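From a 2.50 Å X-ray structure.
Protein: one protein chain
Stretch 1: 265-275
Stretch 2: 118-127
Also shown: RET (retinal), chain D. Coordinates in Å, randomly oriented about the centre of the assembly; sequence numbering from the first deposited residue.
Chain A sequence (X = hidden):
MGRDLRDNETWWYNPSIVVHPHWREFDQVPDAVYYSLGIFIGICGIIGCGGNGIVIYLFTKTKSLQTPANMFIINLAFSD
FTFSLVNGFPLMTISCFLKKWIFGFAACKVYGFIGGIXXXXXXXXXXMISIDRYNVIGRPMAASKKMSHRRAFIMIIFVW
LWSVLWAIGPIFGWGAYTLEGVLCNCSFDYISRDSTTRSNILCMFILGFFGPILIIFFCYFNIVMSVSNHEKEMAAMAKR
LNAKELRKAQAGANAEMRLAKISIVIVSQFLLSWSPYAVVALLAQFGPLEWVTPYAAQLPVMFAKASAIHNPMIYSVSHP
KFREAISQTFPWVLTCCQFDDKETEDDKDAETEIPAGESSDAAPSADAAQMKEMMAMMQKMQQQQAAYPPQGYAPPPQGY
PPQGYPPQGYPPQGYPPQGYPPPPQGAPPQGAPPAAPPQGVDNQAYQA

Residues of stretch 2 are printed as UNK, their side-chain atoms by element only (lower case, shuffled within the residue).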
# COMPACT_ATOMS: atom_id res chain seq x y z
N VAL A 265 5.14 9.69 0.18
CA VAL A 265 4.19 9.79 1.28
C VAL A 265 3.39 8.51 1.47
O VAL A 265 3.16 8.08 2.60
CB VAL A 265 3.21 10.97 1.09
CG1 VAL A 265 2.26 11.05 2.27
CG2 VAL A 265 3.98 12.26 0.95
N ILE A 266 2.96 7.89 0.37
CA ILE A 266 2.18 6.67 0.47
C ILE A 266 3.05 5.53 0.97
O ILE A 266 2.56 4.61 1.66
CB ILE A 266 1.50 6.30 -0.88
CG1 ILE A 266 2.55 6.01 -1.95
CG2 ILE A 266 0.59 7.45 -1.33
CD1 ILE A 266 1.95 5.64 -3.31
N VAL A 267 4.34 5.58 0.65
CA VAL A 267 5.28 4.57 1.13
C VAL A 267 5.45 4.79 2.63
O VAL A 267 5.41 3.85 3.42
CB VAL A 267 6.65 4.69 0.43
CG1 VAL A 267 7.71 3.93 1.20
CG2 VAL A 267 6.56 4.12 -0.96
N SER A 268 5.62 6.04 3.03
CA SER A 268 5.79 6.37 4.44
C SER A 268 4.57 5.91 5.20
O SER A 268 4.67 5.44 6.33
CB SER A 268 5.95 7.87 4.62
OG SER A 268 6.79 8.41 3.61
N GLN A 269 3.41 6.07 4.57
CA GLN A 269 2.14 5.68 5.17
C GLN A 269 2.14 4.18 5.45
O GLN A 269 1.82 3.72 6.55
CB GLN A 269 1.00 6.07 4.23
CG GLN A 269 -0.36 5.57 4.65
CD GLN A 269 -0.65 4.19 4.11
OE1 GLN A 269 -0.89 4.01 2.92
NE2 GLN A 269 -0.62 3.20 4.98
N PHE A 270 2.54 3.41 4.43
CA PHE A 270 2.60 1.96 4.54
C PHE A 270 3.49 1.54 5.69
O PHE A 270 3.07 0.78 6.57
CB PHE A 270 3.11 1.38 3.22
CG PHE A 270 3.09 -0.12 3.19
CD1 PHE A 270 4.11 -0.86 3.78
CD2 PHE A 270 2.01 -0.79 2.62
CE1 PHE A 270 4.06 -2.26 3.81
CE2 PHE A 270 1.95 -2.18 2.64
CZ PHE A 270 2.97 -2.92 3.24
N LEU A 271 4.74 2.01 5.67
CA LEU A 271 5.71 1.68 6.71
C LEU A 271 5.20 2.04 8.11
O LEU A 271 5.19 1.20 9.01
CB LEU A 271 7.03 2.39 6.44
CG LEU A 271 7.63 2.01 5.09
CD1 LEU A 271 8.88 2.82 4.82
CD2 LEU A 271 7.93 0.52 5.07
N LEU A 272 4.79 3.29 8.29
CA LEU A 272 4.28 3.74 9.58
C LEU A 272 3.10 2.89 10.02
O LEU A 272 2.88 2.71 11.21
CB LEU A 272 3.82 5.20 9.51
CG LEU A 272 4.91 6.26 9.44
CD1 LEU A 272 4.28 7.61 9.16
CD2 LEU A 272 5.69 6.29 10.74
N SER A 273 2.34 2.39 9.06
CA SER A 273 1.17 1.56 9.37
C SER A 273 1.51 0.10 9.72
O SER A 273 0.94 -0.46 10.65
CB SER A 273 0.19 1.57 8.20
OG SER A 273 -0.21 2.88 7.87
N TRP A 274 2.43 -0.50 8.98
CA TRP A 274 2.78 -1.90 9.24
C TRP A 274 3.92 -2.18 10.22
O TRP A 274 3.87 -3.16 10.96
CB TRP A 274 3.10 -2.63 7.92
CG TRP A 274 1.90 -2.88 7.05
CD1 TRP A 274 1.40 -2.04 6.10
CD2 TRP A 274 1.05 -4.03 7.06
NE1 TRP A 274 0.29 -2.60 5.52
CE2 TRP A 274 0.05 -3.82 6.09
CE3 TRP A 274 1.04 -5.23 7.80
CZ2 TRP A 274 -0.96 -4.76 5.83
CZ3 TRP A 274 0.04 -6.17 7.55
CH2 TRP A 274 -0.95 -5.93 6.57
N SER A 275 4.95 -1.33 10.23
CA SER A 275 6.08 -1.57 11.11
C SER A 275 5.74 -1.87 12.56
O SER A 275 6.38 -2.72 13.17
CB SER A 275 7.06 -0.40 11.03
OG SER A 275 7.55 -0.29 9.70
N UNK A 118 -1.86 -9.18 -0.47
CA UNK A 118 -2.02 -7.80 -0.93
C UNK A 118 -1.24 -6.79 -0.12
O UNK A 118 -1.07 -5.64 -0.54
c UNK A 118 -3.50 -7.41 -0.99
c UNK A 118 -3.99 -7.73 -3.41
c UNK A 118 -5.68 -9.87 -2.87
c UNK A 118 -5.43 -9.51 -4.19
c UNK A 118 -5.08 -9.17 -1.84
c UNK A 118 -4.58 -8.43 -4.47
c UNK A 118 -4.23 -8.10 -2.10
N UNK A 119 -0.76 -7.21 1.04
CA UNK A 119 0.06 -6.34 1.85
C UNK A 119 1.42 -6.35 1.18
O UNK A 119 2.09 -5.33 1.06
N UNK A 120 1.83 -7.54 0.73
CA UNK A 120 3.11 -7.67 0.04
C UNK A 120 3.03 -6.98 -1.31
O UNK A 120 4.01 -6.45 -1.82
c UNK A 120 3.48 -9.15 -0.17
c UNK A 120 4.49 -9.27 2.14
c UNK A 120 3.78 -11.96 2.39
c UNK A 120 4.45 -11.33 3.43
c UNK A 120 3.47 -11.23 1.22
c UNK A 120 4.81 -9.97 3.31
c UNK A 120 3.82 -9.89 1.09
N UNK A 121 1.83 -6.99 -1.89
CA UNK A 121 1.60 -6.39 -3.20
C UNK A 121 1.60 -4.87 -3.18
O UNK A 121 2.11 -4.24 -4.10
s UNK A 121 -1.09 -7.65 -6.12
c UNK A 121 0.19 -6.64 -5.30
c UNK A 121 -2.34 -6.46 -6.40
c UNK A 121 0.29 -6.88 -3.80
N UNK A 122 1.05 -4.27 -2.13
CA UNK A 122 1.05 -2.83 -2.08
C UNK A 122 2.45 -2.20 -2.02
O UNK A 122 2.69 -1.18 -2.68
c UNK A 122 0.17 -2.35 -0.92
o UNK A 122 -1.19 -2.50 -1.26
N UNK A 123 3.37 -2.79 -1.27
CA UNK A 123 4.73 -2.25 -1.20
C UNK A 123 5.52 -2.57 -2.46
O UNK A 123 6.27 -1.73 -2.96
c UNK A 123 5.62 -4.73 1.63
c UNK A 123 5.55 -2.80 -0.02
c UNK A 123 4.80 -3.96 0.63
c UNK A 123 5.88 -1.68 0.95
N UNK A 124 5.37 -3.78 -2.98
CA UNK A 124 6.11 -4.14 -4.19
C UNK A 124 5.61 -3.30 -5.37
O UNK A 124 6.39 -2.96 -6.27
c UNK A 124 5.95 -5.63 -4.50
c UNK A 124 9.21 -6.81 -4.12
s UNK A 124 8.62 -5.56 -5.23
c UNK A 124 6.92 -6.12 -5.55
N UNK A 125 4.33 -2.96 -5.36
CA UNK A 125 3.79 -2.14 -6.43
C UNK A 125 4.45 -0.79 -6.25
O UNK A 125 4.89 -0.18 -7.22
c UNK A 125 2.26 -1.96 -6.34
o UNK A 125 1.62 -3.23 -6.49
c UNK A 125 1.77 -1.03 -7.44
N UNK A 126 4.51 -0.32 -5.01
CA UNK A 126 5.14 0.96 -4.73
C UNK A 126 6.59 0.89 -5.22
O UNK A 126 7.13 1.85 -5.76
s UNK A 126 3.60 2.26 -1.04
c UNK A 126 2.02 1.52 -0.57
c UNK A 126 5.07 1.30 -3.24
c UNK A 126 3.71 1.82 -2.80
N UNK A 127 7.22 -0.28 -5.04
CA UNK A 127 8.60 -0.45 -5.49
C UNK A 127 8.66 -0.17 -7.00
O UNK A 127 9.52 0.59 -7.46
c UNK A 127 9.07 -1.87 -5.19
C1 RET D . 5.08 -8.25 7.74
C2 RET D . 5.90 -6.93 7.87
C3 RET D . 5.19 -5.67 7.40
C4 RET D . 4.59 -5.82 5.99
C5 RET D . 3.79 -7.11 5.81
C6 RET D . 3.99 -8.22 6.59
C7 RET D . 3.19 -9.50 6.42
C8 RET D . 1.83 -9.64 6.76
C9 RET D . 0.89 -10.75 6.60
C10 RET D . -0.34 -10.47 7.06
C11 RET D . -1.57 -11.23 7.04
C12 RET D . -2.79 -10.87 7.52
C13 RET D . -3.32 -9.70 8.33
C14 RET D . -4.66 -9.59 8.59
C15 RET D . -5.24 -8.50 9.38
C16 RET D . 6.05 -9.42 7.54
C17 RET D . 4.44 -8.48 9.15
C18 RET D . 2.80 -6.95 4.69
C19 RET D . 1.32 -12.05 5.94
C20 RET D . -2.27 -8.68 8.84

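Position 118 carries seven side-chain carbons, one leading into a six-membered ring. Its CB is 7.7 Å from CZ2 of Trp274, and the ring lies farther off, so it touches nothing on stretch 1. One carbon plus an all-carbon ring without a hydroxyl is Phe118.

Position 119 has no side-chain atoms, so it is Gly119. Its O lies 3.4 Å from CZ of Phe270 and its CA 4.4 Å from CZ2 of Trp274. An ideal CB here would fall 3.4 Å from Trp274 CZ2 and 3.0 Å from C18 of the retinal, so the bare backbone leaves room for both.

Position 120 again shows one carbon and a six-carbon ring; its CA-to-CB bond points away from stretch 1. The pattern is Phe120, and its CE2 approaches retinal C7 at 3.5 Å.

Position 121 has three carbons and a sulfur, unbranched, the sulfur bonded to carbon on both sides. Its CA-to-CB bond points away from stretch 1. That thioether is Met121.

Position 122 has one carbon and one oxygen. Its CB sits 4.0 Å from CE2 of Phe270, and the pair of atoms defines Ser122; its OG is hydrogen-bonded elsewhere in the structure.

Position 123 has four carbons, forked at the first, one arm two carbons long, packed on the Phe270 ring: Ile123. CG1 is 3.4 Å from Phe270 CZ, while CG2 lies 3.6 Å from the Phe270 ring centroid, 23° off its normal, a CH-pi contact over the face.

Position 124 repeats the unbranched thioether, three carbons and a sulfur, out of reach of stretch 1. It is Met124.

Position 125, out of reach of stretch 1, has a first carbon bearing one oxygen and one carbon: Thr125. Its OG1 donates to O of Met121 at 2.6 Å.

Position 126 has three carbons and a sulfur, unbranched, lying against Ile266, Val267 and Phe270; its CA-to-CB bond points toward stretch 1. As Met126, it places SD 3.5 Å from CG2 of Val267 and 3.7 Å from O of Ile266, and CE 3.9 Å from CD2 of Phe270.

Position 127 has a single carbon, directed away: Ala127.

The helices run roughly antiparallel, at 150°, with axes 10.6 Å apart at closest approach. No hydrogen bond crosses between them, and the 356 Å² buried is largely apolar packing. Phe270 is the knob, set among Gly119, Ser122, Ile123 and Met126, with 95 Å² of its surface covered by stretch 2; 93 Å² of Met126 is covered by stretch 1. Trp274 packs near Gly119 with retinal C18 over one face of its ring, so the ligand helps fill the junction.

Stretch 2 118-127: FGFMSIMTMA
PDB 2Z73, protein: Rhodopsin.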